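Local coordinates for protection of telomeres protein 1 (PDB 7CUI) that binds single-stranded telomeric DNA, protects the 3'-end overhang of telomeres and regulates telomerase and telomere length, at residues L53-V58 with F164-K169; V92-I97 with K189-F194. All blocks are in the same frame, centred on the assembly; numbering follows the deposited sequence.

Contact 1 of 2, residues L53-V58 with F164-K169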
loop_
_atom_site.group_PDB
_atom_site.type_symbol
_atom_site.label_atom_id
_atom_site.label_comp_id
_atom_site.label_asym_id
_atom_site.label_seq_id
_atom_site.Cartn_x
_atom_site.Cartn_y
_atom_site.Cartn_z
ATOM N N LEU A 53 -0.631 12.610 -1.246
ATOM C CA LEU A 53 0.747 12.674 -0.785
ATOM C C LEU A 53 1.710 12.471 -1.951
ATOM O O LEU A 53 1.393 11.764 -2.901
ATOM C CB LEU A 53 0.985 11.597 0.278
ATOM C CG LEU A 53 -0.019 11.551 1.425
ATOM C CD1 LEU A 53 -1.015 10.438 1.193
ATOM C CD2 LEU A 53 0.695 11.328 2.742
ATOM N N ARG A 54 2.883 13.109 -1.858
ATOM C CA ARG A 54 3.995 12.847 -2.754
ATOM C C ARG A 54 5.021 12.034 -1.974
ATOM O O ARG A 54 5.555 12.509 -0.969
ATOM C CB ARG A 54 4.595 14.149 -3.293
ATOM C CG ARG A 54 5.514 13.943 -4.488
ATOM C CD ARG A 54 5.974 15.227 -5.144
ATOM N NE ARG A 54 4.862 16.116 -5.454
ATOM C CZ ARG A 54 4.491 16.478 -6.676
ATOM N NH1 ARG A 54 5.151 16.034 -7.732
ATOM N NH2 ARG A 54 3.464 17.292 -6.838
ATOM N N VAL A 55 5.293 10.814 -2.454
ATOM C CA VAL A 55 5.746 9.771 -1.552
ATOM C C VAL A 55 6.773 8.856 -2.223
ATOM O O VAL A 55 6.930 8.852 -3.445
ATOM C CB VAL A 55 4.524 9.017 -0.987
ATOM C CG1 VAL A 55 4.287 7.655 -1.625
ATOM C CG2 VAL A 55 4.552 8.942 0.528
ATOM N N GLN A 56 7.472 8.087 -1.380
ATOM C CA GLN A 56 8.496 7.126 -1.752
ATOM C C GLN A 56 8.214 5.851 -0.963
ATOM O O GLN A 56 7.850 5.928 0.208
ATOM C CB GLN A 56 9.836 7.664 -1.257
ATOM C CG GLN A 56 10.968 7.595 -2.263
ATOM C CD GLN A 56 12.253 8.143 -1.687
ATOM O OE1 GLN A 56 12.295 8.656 -0.567
ATOM N NE2 GLN A 56 13.322 8.028 -2.459
ATOM N N VAL A 57 8.374 4.678 -1.593
ATOM C CA VAL A 57 8.172 3.432 -0.868
ATOM C C VAL A 57 9.460 3.073 -0.137
ATOM O O VAL A 57 10.542 3.087 -0.728
ATOM C CB VAL A 57 7.705 2.267 -1.760
ATOM C CG1 VAL A 57 7.462 1.010 -0.932
ATOM C CG2 VAL A 57 6.462 2.613 -2.564
ATOM N N VAL A 58 9.311 2.700 1.137
ATOM C CA VAL A 58 10.439 2.530 2.033
ATOM C C VAL A 58 10.455 1.110 2.603
ATOM O O VAL A 58 11.496 0.634 3.054
ATOM C CB VAL A 58 10.418 3.640 3.103
ATOM C CG1 VAL A 58 10.877 3.171 4.491
ATOM C CG2 VAL A 58 11.207 4.859 2.633
ATOM N N PHE A 164 6.196 9.383 -6.338
ATOM C CA PHE A 164 4.903 9.391 -7.005
ATOM C C PHE A 164 3.849 9.978 -6.070
ATOM O O PHE A 164 4.029 9.987 -4.851
ATOM C CB PHE A 164 4.525 7.991 -7.505
ATOM C CG PHE A 164 4.428 6.932 -6.435
ATOM C CD1 PHE A 164 5.550 6.213 -6.038
ATOM C CD2 PHE A 164 3.218 6.658 -5.810
ATOM C CE1 PHE A 164 5.468 5.250 -5.043
ATOM C CE2 PHE A 164 3.134 5.686 -4.820
ATOM C CZ PHE A 164 4.257 4.981 -4.440
ATOM N N ASP A 165 2.764 10.484 -6.668
ATOM C CA ASP A 165 1.624 10.962 -5.902
ATOM C C ASP A 165 0.728 9.772 -5.582
ATOM O O ASP A 165 0.579 8.869 -6.403
ATOM C CB ASP A 165 0.882 12.086 -6.630
ATOM C CG ASP A 165 1.639 13.405 -6.653
ATOM O OD1 ASP A 165 2.429 13.643 -5.721
ATOM O OD2 ASP A 165 1.430 14.182 -7.606
ATOM N N ILE A 166 0.149 9.776 -4.375
ATOM C CA ILE A 166 -0.688 8.689 -3.888
ATOM C C ILE A 166 -1.914 9.293 -3.208
ATOM O O ILE A 166 -1.794 10.289 -2.499
ATOM C CB ILE A 166 0.121 7.784 -2.928
ATOM C CG1 ILE A 166 -0.632 6.518 -2.514
ATOM C CG2 ILE A 166 0.589 8.561 -1.707
ATOM C CD1 ILE A 166 -1.032 5.641 -3.668
ATOM N N TYR A 167 -3.091 8.700 -3.452
ATOM C CA TYR A 167 -4.285 9.056 -2.700
ATOM C C TYR A 167 -4.524 8.000 -1.628
ATOM O O TYR A 167 -4.413 6.807 -1.901
ATOM C CB TYR A 167 -5.534 9.088 -3.582
ATOM C CG TYR A 167 -5.500 9.997 -4.782
ATOM C CD1 TYR A 167 -4.659 11.096 -4.844
ATOM C CD2 TYR A 167 -6.357 9.778 -5.849
ATOM C CE1 TYR A 167 -4.646 11.934 -5.948
ATOM C CE2 TYR A 167 -6.361 10.608 -6.959
ATOM C CZ TYR A 167 -5.503 11.692 -7.008
ATOM O OH TYR A 167 -5.501 12.508 -8.102
ATOM N N VAL A 168 -4.869 8.445 -0.417
ATOM C CA VAL A 168 -5.192 7.525 0.663
ATOM C C VAL A 168 -6.548 7.900 1.249
ATOM O O VAL A 168 -6.872 9.079 1.367
ATOM C CB VAL A 168 -4.100 7.473 1.753
ATOM C CG1 VAL A 168 -2.748 7.062 1.188
ATOM C CG2 VAL A 168 -3.992 8.769 2.546
ATOM N N LYS A 169 -7.335 6.875 1.592
ATOM C CA LYS A 169 -8.557 7.067 2.351
ATOM C C LYS A 169 -8.335 6.572 3.778
ATOM O O LYS A 169 -7.944 5.428 3.994
ATOM C CB LYS A 169 -9.767 6.438 1.650
ATOM C CG LYS A 169 -9.610 5.003 1.165
ATOM C CD LYS A 169 -10.715 4.592 0.215
ATOM C CE LYS A 169 -10.393 3.323 -0.543
ATOM N NZ LYS A 169 -11.434 3.000 -1.548
#
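L53 and V55 join I166 and F164 through four antiparallel backbone hydrogen bonds, and the axes of segments 53-58 and 164-169 run at 114° to each other, 4.6 Å apart at their closest. This is the pairing of the first and fourth strands of an OB-fold barrel in the C-terminal part of the protein. L53 N gives to I166 O at 2.9 Å, and I166 N gives back to L53 O. V55 and F164 form the second such pair. Between them, R54 and D165 make a non-hydrogen-bonded pair.

L53, V55, F164 and I166 put their side chains on one buried face, where helix 34-38 covers L53 and V55 through I34. F164 CG takes the crowded position between its backbone N and carbonyl carbon (chi1 60°). V55 CG1 sits over one face of this ring, toward the rim, in a CH-pi contact 4.2 Å from the centroid. V57 CG2 meets the ring edge in plane, 3.7 Å from F164 CZ. I166 CG2 lies 3.6 Å from L53 CB and also touches V55 CG1.

R54 and D165 lie on the other face of the sheet. Their guanidinium and carboxylate planes are 85° apart. D165 OD1 stands above the guanidinium, 3.5 Å from R54 NE. No N-H points at it, and the salt bridge is one of charges alone. R52 adds a long, weak ion pair to D165. An alanine in place of R54 would probably leave the buried D165 carboxylate without this salt bridge, with the weak R52 pair remaining. Further along the barrel interior, L53 and V168 cross at about a right angle, with L53 CD1 3.7 Å from V168 CG2.

Contact 2 of 2, residues V92-I97 with K189-F194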
loop_
_atom_site.group_PDB
_atom_site.type_symbol
_atom_site.label_atom_id
_atom_site.label_comp_id
_atom_site.label_asym_id
_atom_site.label_seq_id
_atom_site.Cartn_x
_atom_site.Cartn_y
_atom_site.Cartn_z
ATOM N N VAL A 92 8.485 11.214 7.782
ATOM C CA VAL A 92 7.638 10.353 8.597
ATOM C C VAL A 92 6.923 9.349 7.698
ATOM O O VAL A 92 6.553 9.676 6.571
ATOM C CB VAL A 92 6.648 11.149 9.471
ATOM C CG1 VAL A 92 7.275 11.553 10.795
ATOM C CG2 VAL A 92 6.083 12.361 8.747
ATOM N N THR A 93 6.724 8.132 8.223
ATOM C CA THR A 93 6.208 7.030 7.428
ATOM C C THR A 93 4.724 6.799 7.703
ATOM O O THR A 93 4.200 7.211 8.735
ATOM C CB THR A 93 7.037 5.750 7.617
ATOM O OG1 THR A 93 6.941 5.300 8.967
ATOM C CG2 THR A 93 8.491 5.921 7.241
ATOM N N LEU A 94 4.062 6.132 6.753
ATOM C CA LEU A 94 2.664 5.756 6.861
ATOM C C LEU A 94 2.479 4.402 6.175
ATOM O O LEU A 94 2.991 4.202 5.072
ATOM C CB LEU A 94 1.819 6.851 6.197
ATOM C CG LEU A 94 0.316 6.797 6.466
ATOM C CD1 LEU A 94 -0.003 7.285 7.872
ATOM C CD2 LEU A 94 -0.444 7.619 5.437
ATOM N N PRO A 95 1.799 3.420 6.821
ATOM C CA PRO A 95 1.439 2.165 6.164
ATOM C C PRO A 95 0.149 2.343 5.368
ATOM O O PRO A 95 -0.901 2.646 5.927
ATOM C CB PRO A 95 1.264 1.194 7.340
ATOM C CG PRO A 95 0.796 2.071 8.487
ATOM C CD PRO A 95 1.370 3.451 8.230
ATOM N N VAL A 96 0.263 2.168 4.052
ATOM C CA VAL A 96 -0.833 2.343 3.116
ATOM C C VAL A 96 -1.210 0.963 2.572
ATOM O O VAL A 96 -0.390 0.274 1.960
ATOM C CB VAL A 96 -0.433 3.317 1.987
ATOM C CG1 VAL A 96 -1.515 3.446 0.925
ATOM C CG2 VAL A 96 -0.027 4.685 2.521
ATOM N N ILE A 97 -2.459 0.561 2.819
ATOM C CA ILE A 97 -2.939 -0.757 2.436
ATOM C C ILE A 97 -3.514 -0.695 1.024
ATOM O O ILE A 97 -4.342 0.164 0.722
ATOM C CB ILE A 97 -3.988 -1.269 3.444
ATOM C CG1 ILE A 97 -3.391 -1.486 4.836
ATOM C CG2 ILE A 97 -4.669 -2.529 2.927
ATOM C CD1 ILE A 97 -4.427 -1.587 5.937
ATOM N N LYS A 189 -6.781 3.751 13.484
ATOM C CA LYS A 189 -6.979 4.217 12.121
ATOM C C LYS A 189 -6.142 3.374 11.161
ATOM O O LYS A 189 -5.054 2.919 11.507
ATOM C CB LYS A 189 -6.656 5.710 12.003
ATOM C CG LYS A 189 -7.683 6.645 12.631
ATOM C CD LYS A 189 -7.359 8.109 12.429
ATOM C CE LYS A 189 -8.541 9.036 12.622
ATOM N NZ LYS A 189 -9.481 8.995 11.476
ATOM N N ARG A 190 -6.689 3.167 9.957
ATOM C CA ARG A 190 -6.002 2.526 8.847
ATOM C C ARG A 190 -6.053 3.458 7.639
ATOM O O ARG A 190 -6.961 4.280 7.524
ATOM C CB ARG A 190 -6.681 1.194 8.502
ATOM C CG ARG A 190 -6.007 -0.052 9.063
ATOM C CD ARG A 190 -5.564 0.067 10.507
ATOM N NE ARG A 190 -5.168 -1.190 11.118
ATOM C CZ ARG A 190 -4.860 -1.330 12.402
ATOM N NH1 ARG A 190 -4.902 -0.286 13.214
ATOM N NH2 ARG A 190 -4.516 -2.517 12.872
ATOM N N TRP A 191 -5.071 3.319 6.741
ATOM C CA TRP A 191 -5.050 4.059 5.489
ATOM C C TRP A 191 -5.056 3.092 4.311
ATOM O O TRP A 191 -4.374 2.070 4.335
ATOM C CB TRP A 191 -3.834 4.984 5.415
ATOM C CG TRP A 191 -3.859 6.061 6.451
ATOM C CD1 TRP A 191 -4.331 7.333 6.307
ATOM C CD2 TRP A 191 -3.409 5.944 7.810
ATOM N NE1 TRP A 191 -4.198 8.019 7.484
ATOM C CE2 TRP A 191 -3.634 7.195 8.424
ATOM C CE3 TRP A 191 -2.837 4.912 8.565
ATOM C CZ2 TRP A 191 -3.303 7.435 9.757
ATOM C CZ3 TRP A 191 -2.513 5.149 9.882
ATOM C CH2 TRP A 191 -2.741 6.397 10.469
ATOM N N ARG A 192 -5.800 3.461 3.265
ATOM C CA ARG A 192 -5.963 2.620 2.094
ATOM C C ARG A 192 -5.666 3.424 0.831
ATOM O O ARG A 192 -6.288 4.456 0.591
ATOM C CB ARG A 192 -7.385 2.056 2.071
ATOM C CG ARG A 192 -7.489 0.636 2.605
ATOM C CD ARG A 192 -7.943 -0.278 1.491
ATOM N NE ARG A 192 -9.310 -0.728 1.694
ATOM C CZ ARG A 192 -10.197 -0.949 0.729
ATOM N NH1 ARG A 192 -9.886 -0.729 -0.537
ATOM N NH2 ARG A 192 -11.405 -1.379 1.042
ATOM N N GLY A 193 -4.718 2.931 0.024
ATOM C CA GLY A 193 -4.414 3.545 -1.257
ATOM C C GLY A 193 -5.569 3.385 -2.240
ATOM O O GLY A 193 -6.339 2.428 -2.135
ATOM N N PHE A 194 -5.681 4.330 -3.182
ATOM C CA PHE A 194 -6.659 4.246 -4.255
ATOM C C PHE A 194 -6.344 5.281 -5.334
ATOM O O PHE A 194 -5.526 6.175 -5.124
ATOM C CB PHE A 194 -8.076 4.458 -3.713
ATOM C CG PHE A 194 -8.392 5.887 -3.345
ATOM C CD1 PHE A 194 -8.032 6.397 -2.107
ATOM C CD2 PHE A 194 -9.041 6.721 -4.245
ATOM C CE1 PHE A 194 -8.322 7.711 -1.774
ATOM C CE2 PHE A 194 -9.326 8.036 -3.915
ATOM C CZ PHE A 194 -8.968 8.528 -2.678
#
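W191 meets L94 face on. The methyl L94 CD1 sits over the centre of the six-membered ring, 3.5 Å from its centroid, in a CH-pi contact. L94 CG is anti to the backbone N (chi1 -167°), which carries the branch point toward the indole. The other methyl, L94 CD2, lies 3.9 Å from W191 CG. K189 CB lies over the opposite face of the indole, toward the rim. I37 and L38 of helix 34-38 also touch W191. P95 adds a looser contact, its O 3.8 Å from W191 CB.

Segments 92-97 and 189-194 lie on the third and fifth strands of the OB fold. They run parallel in the sheet, with the axes of the segments at 56°, and their pairing closes the barrel.

I97 carries the backbone part of the contact. Its N gives a nearly straight bond to W191 O, 2.9 Å long at 169°. Its O takes G193 N at 2.9 Å, so I97 bonds to the residues before and after R192. The I97 side chain lies on the same face as R192, with I97 CB 4.1 Å from R192 CG. At its end, I97 CD1 touches R190 CG at 3.8 Å. The chain of another protein packs on I97 and P95. R190 makes a salt bridge to an acidic side chain of that chain. R192 pairs with D102, and its NE hydrogen-bonds to that chain's backbone.

Both contacts are buried and belong to one OB barrel, their centres about 9 Å apart. Strands 163-171 and 190-198, one from each contact, are neighbours in the sheet, so the contacts share a seam, with probable hydrogen bonds from K169 N to R192 O and from F194 N to Y167 O. The chemistry differs. Contact 1 is antiparallel, with four backbone bonds, and has a charged pair behind its apolar face. Contact 2 is parallel, with two backbone bonds and an indole packed on leucine. Contact 2 also borders the other protein chain more widely, while in contact 1 K169 alone reaches it.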